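Side-chain contact in CdiA toxin (Cupriavidus taiwanensis, PDB 5T87), which is the C-terminal catalytic domain of a contact-dependent growth inhibition protein that probably acts as a toxin, held in complex with its CdiI immunity protein: residues S21-S26 and H48-K53. Sequence-based numbering, arbitrary orientation.
Sequences SPRRVS and HVRAWK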
loop_
_atom_site.group_PDB
_atom_site.type_symbol
_atom_site.label_atom_id
_atom_site.label_comp_id
_atom_site.label_asym_id
_atom_site.label_seq_id
_atom_site.Cartn_x
_atom_site.Cartn_y
_atom_site.Cartn_z
ATOM N N SER E 21 0.415 -10.440 -7.606
ATOM C CA SER E 21 0.556 -9.115 -7.009
ATOM C C SER E 21 2.005 -8.679 -6.912
ATOM O O SER E 21 2.841 -9.457 -6.478
ATOM C CB SER E 21 -0.025 -9.104 -5.593
ATOM O OG SER E 21 0.381 -7.943 -4.882
ATOM N N PRO E 22 2.288 -7.400 -7.222
ATOM C CA PRO E 22 3.642 -6.876 -7.034
ATOM C C PRO E 22 4.079 -6.713 -5.572
ATOM O O PRO E 22 5.227 -6.388 -5.327
ATOM C CB PRO E 22 3.572 -5.504 -7.708
ATOM C CG PRO E 22 2.152 -5.077 -7.528
ATOM C CD PRO E 22 1.336 -6.333 -7.596
ATOM N N ARG E 23 3.174 -6.910 -4.612
ATOM C CA ARG E 23 3.530 -6.837 -3.197
ATOM C C ARG E 23 4.675 -7.785 -2.850
ATOM O O ARG E 23 4.596 -8.984 -3.132
ATOM C CB ARG E 23 2.324 -7.158 -2.323
ATOM C CG ARG E 23 2.585 -7.040 -0.829
ATOM C CD ARG E 23 1.290 -6.896 -0.038
ATOM N NE ARG E 23 0.979 -5.504 0.282
ATOM C CZ ARG E 23 0.030 -5.105 1.134
ATOM N NH1 ARG E 23 -0.739 -5.996 1.761
ATOM N NH2 ARG E 23 -0.152 -3.805 1.356
ATOM N N ARG E 24 5.724 -7.216 -2.250
ATOM C CA ARG E 24 6.905 -7.943 -1.824
ATOM C C ARG E 24 7.059 -7.869 -0.314
ATOM O O ARG E 24 6.395 -7.065 0.358
ATOM C CB ARG E 24 8.167 -7.349 -2.453
ATOM C CG ARG E 24 8.087 -7.087 -3.945
ATOM C CD ARG E 24 9.437 -6.652 -4.491
ATOM N NE ARG E 24 10.406 -7.753 -4.555
ATOM C CZ ARG E 24 10.451 -8.699 -5.502
ATOM N NH1 ARG E 24 11.386 -9.642 -5.442
ATOM N NH2 ARG E 24 9.575 -8.723 -6.501
ATOM N N VAL E 25 7.973 -8.698 0.198
ATOM C CA VAL E 25 8.307 -8.757 1.635
ATOM C C VAL E 25 9.792 -9.087 1.849
ATOM O O VAL E 25 10.381 -9.845 1.072
ATOM C CB VAL E 25 7.406 -9.775 2.391
ATOM C CG1 VAL E 25 7.548 -11.190 1.838
ATOM C CG2 VAL E 25 7.689 -9.749 3.886
ATOM N N SER E 26 10.384 -8.509 2.896
ATOM C CA SER E 26 11.785 -8.770 3.271
ATOM C C SER E 26 11.983 -8.693 4.795
ATOM O O SER E 26 11.031 -8.434 5.544
ATOM C CB SER E 26 12.698 -7.758 2.578
ATOM O OG SER E 26 14.028 -8.235 2.475
ATOM N N HIS E 48 6.575 -0.163 4.528
ATOM C CA HIS E 48 6.250 0.039 5.942
ATOM C C HIS E 48 6.711 -1.128 6.787
ATOM O O HIS E 48 6.868 -2.246 6.285
ATOM C CB HIS E 48 4.741 0.289 6.142
ATOM C CG HIS E 48 3.869 -0.837 5.680
ATOM N ND1 HIS E 48 3.316 -0.875 4.420
ATOM C CD2 HIS E 48 3.451 -1.960 6.308
ATOM C CE1 HIS E 48 2.600 -1.977 4.287
ATOM N NE2 HIS E 48 2.671 -2.655 5.416
ATOM N N VAL E 49 6.899 -0.862 8.080
ATOM C CA VAL E 49 7.313 -1.890 9.048
ATOM C C VAL E 49 6.107 -2.663 9.595
ATOM O O VAL E 49 5.050 -2.079 9.859
ATOM C CB VAL E 49 8.054 -1.257 10.240
ATOM C CG1 VAL E 49 8.530 -2.333 11.215
ATOM C CG2 VAL E 49 9.214 -0.398 9.754
ATOM N N ARG E 50 6.269 -3.967 9.778
ATOM C CA ARG E 50 5.240 -4.770 10.435
ATOM C C ARG E 50 5.794 -5.684 11.535
ATOM O O ARG E 50 6.966 -6.043 11.525
ATOM C CB ARG E 50 4.464 -5.596 9.405
ATOM C CG ARG E 50 3.422 -4.814 8.618
ATOM C CD ARG E 50 2.395 -5.748 7.988
ATOM N NE ARG E 50 1.603 -5.076 6.954
ATOM C CZ ARG E 50 0.646 -5.656 6.225
ATOM N NH1 ARG E 50 0.290 -6.922 6.442
ATOM N NH2 ARG E 50 0.003 -4.944 5.307
ATOM N N ALA E 51 4.923 -6.036 12.479
ATOM C CA ALA E 51 5.208 -7.047 13.500
ATOM C C ALA E 51 4.868 -8.451 12.968
ATOM O O ALA E 51 3.857 -8.630 12.288
ATOM C CB ALA E 51 4.401 -6.750 14.757
ATOM N N TRP E 52 5.696 -9.440 13.303
ATOM C CA TRP E 52 5.533 -10.823 12.827
ATOM C C TRP E 52 4.072 -11.326 12.734
ATOM O O TRP E 52 3.691 -11.925 11.732
ATOM C CB TRP E 52 6.358 -11.789 13.702
ATOM C CG TRP E 52 6.163 -13.215 13.302
ATOM C CD1 TRP E 52 5.383 -14.140 13.931
ATOM C CD2 TRP E 52 6.708 -13.864 12.145
ATOM N NE1 TRP E 52 5.422 -15.332 13.247
ATOM C CE2 TRP E 52 6.227 -15.193 12.148
ATOM C CE3 TRP E 52 7.565 -13.458 11.116
ATOM C CZ2 TRP E 52 6.577 -16.122 11.156
ATOM C CZ3 TRP E 52 7.911 -14.379 10.131
ATOM C CH2 TRP E 52 7.416 -15.697 10.161
ATOM N N LYS E 53 3.272 -11.092 13.778
ATOM C CA LYS E 53 1.874 -11.577 13.827
ATOM C C LYS E 53 0.937 -10.844 12.840
ATOM O O LYS E 53 -0.129 -11.364 12.492
ATOM C CB LYS E 53 1.314 -11.487 15.260
ATOM C CG LYS E 53 0.926 -10.073 15.693
ATOM C CD LYS E 53 0.837 -9.892 17.206
ATOM C CE LYS E 53 0.781 -8.411 17.587
ATOM N NZ LYS E 53 -0.240 -7.620 16.832
#
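The guanidinium groups of R23 and R50 approach obliquely, NH1 of R23 lying 3.8 Å from NH2 of R50, with the two planes 87° apart and the side chains crossing at about a right angle. They come from strands 21-27 and 44-50, which are not neighbours in the antiparallel sheet: strand 34-41 runs between them, and V36 on it touches R23, H48 and R50. The backbones therefore stay apart and only long side chains bridge the gap. R23 reaches over with CG anti to the backbone N (chi1 -177°) and then bends at chi3, whereas R50 runs extended from CG to NE.

The tighter side of the cluster is the pairing of R50 with H48. NE of R50 donates to NE2 of H48 at 3.1 Å, lying in the imidazole plane but on a bent path of 146°, and CG of R50 rests against the same ring edge. Across the strands the fit is looser: NH2 of R23 approaches CE1 of H48 at the ring edge, 4.4 Å away, and just 75 Å² is buried in all. M59 of helix 57-64 packs on both arginines.

On strand 21-27, an ST turn ties N of R23 to OG of S21 at 3.0 Å. D38 takes NE of R23 in a salt bridge, and OD1 of D108 on the CdiI immunity protein chain forms salt bridges with both R23 NH1 and R50 NH2. The shared aspartate, with D38, probably compensates the two positive charges and lets the guanidinium groups lie close together where the immunity protein binds.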